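Local coordinates for internalin (Listeria monocytogenes serotype 4b, PDB 4FMZ), which probably mediates adhesion to or invasion of host cells, as a leucine-rich-repeat protein of the internalin family, at residues Leu245-Ile250 against Leu267-Val272. Sequence-based numbering, arbitrary orientation.
With EDO (1,2-ethanediol), chain H.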
ATOM      1  N   LEU A 245     -13.330  13.782  -2.725  1.00 24.35           N
ATOM      2  CA  LEU A 245     -11.975  13.902  -2.173  1.00 24.33           C
ATOM      3  C   LEU A 245     -12.013  14.515  -0.748  1.00 27.66           C
ATOM      4  O   LEU A 245     -12.597  15.578  -0.550  1.00 27.13           O
ATOM      5  CB  LEU A 245     -11.101  14.725  -3.145  1.00 24.33           C
ATOM      6  CG  LEU A 245      -9.601  14.467  -3.121  1.00 28.30           C
ATOM      7  CD1 LEU A 245      -9.262  13.039  -3.550  1.00 26.88           C
ATOM      8  CD2 LEU A 245      -8.892  15.439  -4.038  1.00 31.82           C
ATOM      9  N   THR A 246     -11.463  13.790   0.246  1.00 23.52           N
ATOM     10  CA  THR A 246     -11.471  14.168   1.671  1.00 23.02           C
ATOM     11  C   THR A 246     -10.049  14.405   2.185  1.00 25.21           C
ATOM     12  O   THR A 246      -9.862  15.139   3.150  1.00 23.97           O
ATOM     13  CB  THR A 246     -12.170  13.020   2.471  1.00 30.24           C
ATOM     14  OG1 THR A 246     -13.415  12.710   1.845  1.00 33.54           O
ATOM     15  CG2 THR A 246     -12.392  13.298   3.949  1.00 31.06           C
ATOM     16  N   TRP A 247      -9.069  13.698   1.618  1.00 23.27           N
ATOM     17  CA  TRP A 247      -7.673  13.736   2.065  1.00 23.22           C
ATOM     18  C   TRP A 247      -6.793  13.941   0.847  1.00 25.67           C
ATOM     19  O   TRP A 247      -6.788  13.106  -0.069  1.00 24.78           O
ATOM     20  CB  TRP A 247      -7.331  12.413   2.801  1.00 22.41           C
ATOM     21  CG  TRP A 247      -6.023  12.399   3.526  1.00 23.51           C
ATOM     22  CD1 TRP A 247      -4.777  12.329   2.971  1.00 26.36           C
ATOM     23  CD2 TRP A 247      -5.834  12.358   4.949  1.00 23.57           C
ATOM     24  NE1 TRP A 247      -3.819  12.322   3.963  1.00 25.75           N
ATOM     25  CE2 TRP A 247      -4.442  12.329   5.187  1.00 26.99           C
ATOM     26  CE3 TRP A 247      -6.709  12.380   6.052  1.00 25.70           C
ATOM     27  CZ2 TRP A 247      -3.904  12.263   6.481  1.00 26.18           C
ATOM     28  CZ3 TRP A 247      -6.171  12.332   7.337  1.00 27.21           C
ATOM     29  CH2 TRP A 247      -4.784  12.305   7.541  1.00 27.22           C
ATOM     30  N   LEU A 248      -6.095  15.066   0.796  1.00 20.46           N
ATOM     31  CA  LEU A 248      -5.262  15.362  -0.360  1.00 19.80           C
ATOM     32  C   LEU A 248      -3.866  15.808   0.077  1.00 23.61           C
ATOM     33  O   LEU A 248      -3.731  16.848   0.706  1.00 23.11           O
ATOM     34  CB  LEU A 248      -5.940  16.433  -1.271  1.00 19.92           C
ATOM     35  CG  LEU A 248      -5.132  16.984  -2.471  1.00 23.30           C
ATOM     36  CD1 LEU A 248      -4.706  15.860  -3.423  1.00 22.96           C
ATOM     37  CD2 LEU A 248      -5.955  18.006  -3.258  1.00 24.35           C
ATOM     38  N   GLU A 249      -2.844  15.009  -0.277  1.00 20.25           N
ATOM     39  CA  GLU A 249      -1.430  15.289   0.012  0.50 19.84           C
ATOM     40  C   GLU A 249      -0.702  15.419  -1.297  1.00 23.71           C
ATOM     41  O   GLU A 249      -0.629  14.444  -2.051  1.00 23.22           O
ATOM     42  CB  GLU A 249      -0.779  14.185   0.869  0.50 21.31           C
ATOM     43  CG  GLU A 249      -1.320  14.037   2.276  0.50 28.14           C
ATOM     44  CD  GLU A 249      -0.734  12.890   3.081  0.50 44.49           C
ATOM     45  OE1 GLU A 249       0.150  12.163   2.569  0.50 27.90           O
ATOM     46  OE2 GLU A 249      -1.170  12.721   4.241  0.50 39.71           O
ATOM     47  N   ILE A 250      -0.222  16.610  -1.601  1.00 20.09           N
ATOM     48  CA  ILE A 250       0.459  16.862  -2.861  1.00 19.94           C
ATOM     49  C   ILE A 250       1.582  17.897  -2.613  1.00 23.64           C
ATOM     50  O   ILE A 250       1.886  18.737  -3.460  1.00 23.41           O
ATOM     51  CB  ILE A 250      -0.598  17.255  -3.947  1.00 22.83           C
ATOM     52  CG1 ILE A 250      -0.061  17.141  -5.388  1.00 23.94           C
ATOM     53  CG2 ILE A 250      -1.380  18.543  -3.641  1.00 23.05           C
ATOM     54  CD1 ILE A 250      -1.099  16.879  -6.473  1.00 29.49           C
ATOM     55  N   LEU A 267     -13.156  18.010   1.515  1.00 25.58           N
ATOM     56  CA  LEU A 267     -11.765  18.024   1.965  1.00 25.26           C
ATOM     57  C   LEU A 267     -11.633  18.382   3.444  1.00 27.32           C
ATOM     58  O   LEU A 267     -12.106  19.429   3.882  1.00 25.86           O
ATOM     59  CB  LEU A 267     -10.892  18.988   1.149  1.00 25.82           C
ATOM     60  CG  LEU A 267     -10.332  18.509  -0.191  1.00 30.61           C
ATOM     61  CD1 LEU A 267      -9.530  19.616  -0.849  1.00 29.64           C
ATOM     62  CD2 LEU A 267      -9.424  17.296  -0.008  1.00 30.83           C
ATOM     63  N   LYS A 268     -11.002  17.471   4.200  1.00 23.13           N
ATOM     64  CA  LYS A 268     -10.687  17.608   5.621  1.00 23.07           C
ATOM     65  C   LYS A 268      -9.184  17.823   5.796  1.00 26.21           C
ATOM     66  O   LYS A 268      -8.761  18.448   6.769  1.00 25.17           O
ATOM     67  CB  LYS A 268     -11.133  16.366   6.421  1.00 25.08           C
ATOM     68  CG  LYS A 268     -12.646  16.082   6.408  1.00 38.70           C
ATOM     69  CD  LYS A 268     -13.438  16.993   7.345  1.00 51.89           C
ATOM     70  CE  LYS A 268     -14.426  16.245   8.205  1.00 67.13           C
ATOM     71  NZ  LYS A 268     -13.753  15.473   9.292  1.00 77.42           N
HETATM   72  N   MSE A 269      -8.376  17.260   4.869  1.00 21.51           N
HETATM   73  CA  MSE A 269      -6.921  17.351   4.909  1.00 19.90           C
HETATM   74  C   MSE A 269      -6.403  17.903   3.593  1.00 24.15           C
HETATM   75  O   MSE A 269      -6.692  17.371   2.521  1.00 24.03           O
HETATM   76  CB  MSE A 269      -6.293  15.970   5.231  1.00 21.35           C
HETATM   77  CG  MSE A 269      -4.906  15.715   4.574  1.00 25.32           C
HETATM   78 SE   MSE A 269      -3.495  16.766   5.297  0.75 28.83          SE
HETATM   79  CE  MSE A 269      -2.408  15.344   6.133  1.00 26.50           C
ATOM     80  N   LEU A 270      -5.636  18.986   3.679  1.00 20.02           N
ATOM     81  CA  LEU A 270      -5.027  19.539   2.484  1.00 18.73           C
ATOM     82  C   LEU A 270      -3.557  19.808   2.751  1.00 22.49           C
ATOM     83  O   LEU A 270      -3.235  20.709   3.517  1.00 20.89           O
ATOM     84  CB  LEU A 270      -5.743  20.808   1.972  1.00 18.11           C
ATOM     85  CG  LEU A 270      -5.134  21.451   0.726  1.00 21.53           C
ATOM     86  CD1 LEU A 270      -5.167  20.493  -0.489  1.00 21.35           C
ATOM     87  CD2 LEU A 270      -5.845  22.753   0.386  1.00 25.72           C
ATOM     88  N   ASN A 271      -2.670  19.037   2.107  1.00 19.68           N
ATOM     89  CA  ASN A 271      -1.238  19.264   2.251  1.00 19.14           C
ATOM     90  C   ASN A 271      -0.660  19.701   0.911  1.00 22.91           C
ATOM     91  O   ASN A 271      -0.494  18.886   0.005  1.00 22.00           O
ATOM     92  CB  ASN A 271      -0.506  18.021   2.811  1.00 19.66           C
ATOM     93  CG  ASN A 271       0.981  18.229   3.037  1.00 34.91           C
ATOM     94  OD1 ASN A 271       1.597  19.224   2.605  1.00 22.85           O
ATOM     95  ND2 ASN A 271       1.600  17.275   3.708  1.00 32.12           N
ATOM     96  N   VAL A 272      -0.318  20.999   0.810  1.00 19.05           N
ATOM     97  CA  VAL A 272       0.287  21.589  -0.376  1.00 18.22           C
ATOM     98  C   VAL A 272       1.597  22.317   0.027  1.00 21.09           C
ATOM     99  O   VAL A 272       2.008  23.257  -0.638  1.00 20.11           O
ATOM    100  CB  VAL A 272      -0.691  22.516  -1.169  1.00 21.41           C
ATOM    101  CG1 VAL A 272      -1.733  21.706  -1.937  1.00 21.02           C
ATOM    102  CG2 VAL A 272      -1.365  23.533  -0.257  1.00 21.06           C
TER
HETATM  103  C1  EDO H 406       6.429  19.250   2.468  1.00 28.91           C
HETATM  104  O1  EDO H 406       6.509  20.578   2.970  1.00 24.21           O
HETATM  105  C2  EDO H 406       4.947  18.830   2.361  1.00 31.81           C
HETATM  106  O2  EDO H 406       4.294  19.222   3.553  1.00 34.60           O
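M269, a selenomethionine, lies against the indole of W247, and its carbons rather than its selenium make the close approaches. CG sits over the five-membered ring in a CH-pi contact, 3.4 Å from CG to the W247 ring centroid and only 7° off the ring normal. The M269 chain then bends at chi2 (70°), so that SE meets the ring obliquely at a longer Met-aromatic distance. A further bend at chi3 (114°) carries CE to W247 CZ2 at 3.4 Å. In one of the two deposited conformers of E249, two residues along the same strand, W247 NE1 donates to E249 OE2 at 2.7 Å, nearly in the ring plane but from above the carboxylate plane. K227 of the preceding strand adds a cation-pi contact to W247.

Beneath these side chains runs a parallel ladder between 247-249 and 269-271, neighbouring turns on the concave, strand-lined face of the leucine-rich-repeat solenoid. T246 O accepts from both K268 N and M269 N, L248 N donates to M269 O, and L248 O receives N271 N at 2.8 Å; I250 N to N271 O closes the series. On the opposite face L248 and L270 enter the core, L248 CD2 lying 3.8 Å from L270 CD1 with the two side chains running alongside each other. From the loop leading into strand 269-271, L267 CD2 touches L248 CB. I250 CG2 meets V272 CG1 at 3.6 Å. Just beyond the strands, N275 ND2 donates to both I250 O and V272 O, an asparagine joining the two turns. N271 OD1, held by G273 N, also accepts from a 1,2-ethanediol probably left from crystallisation.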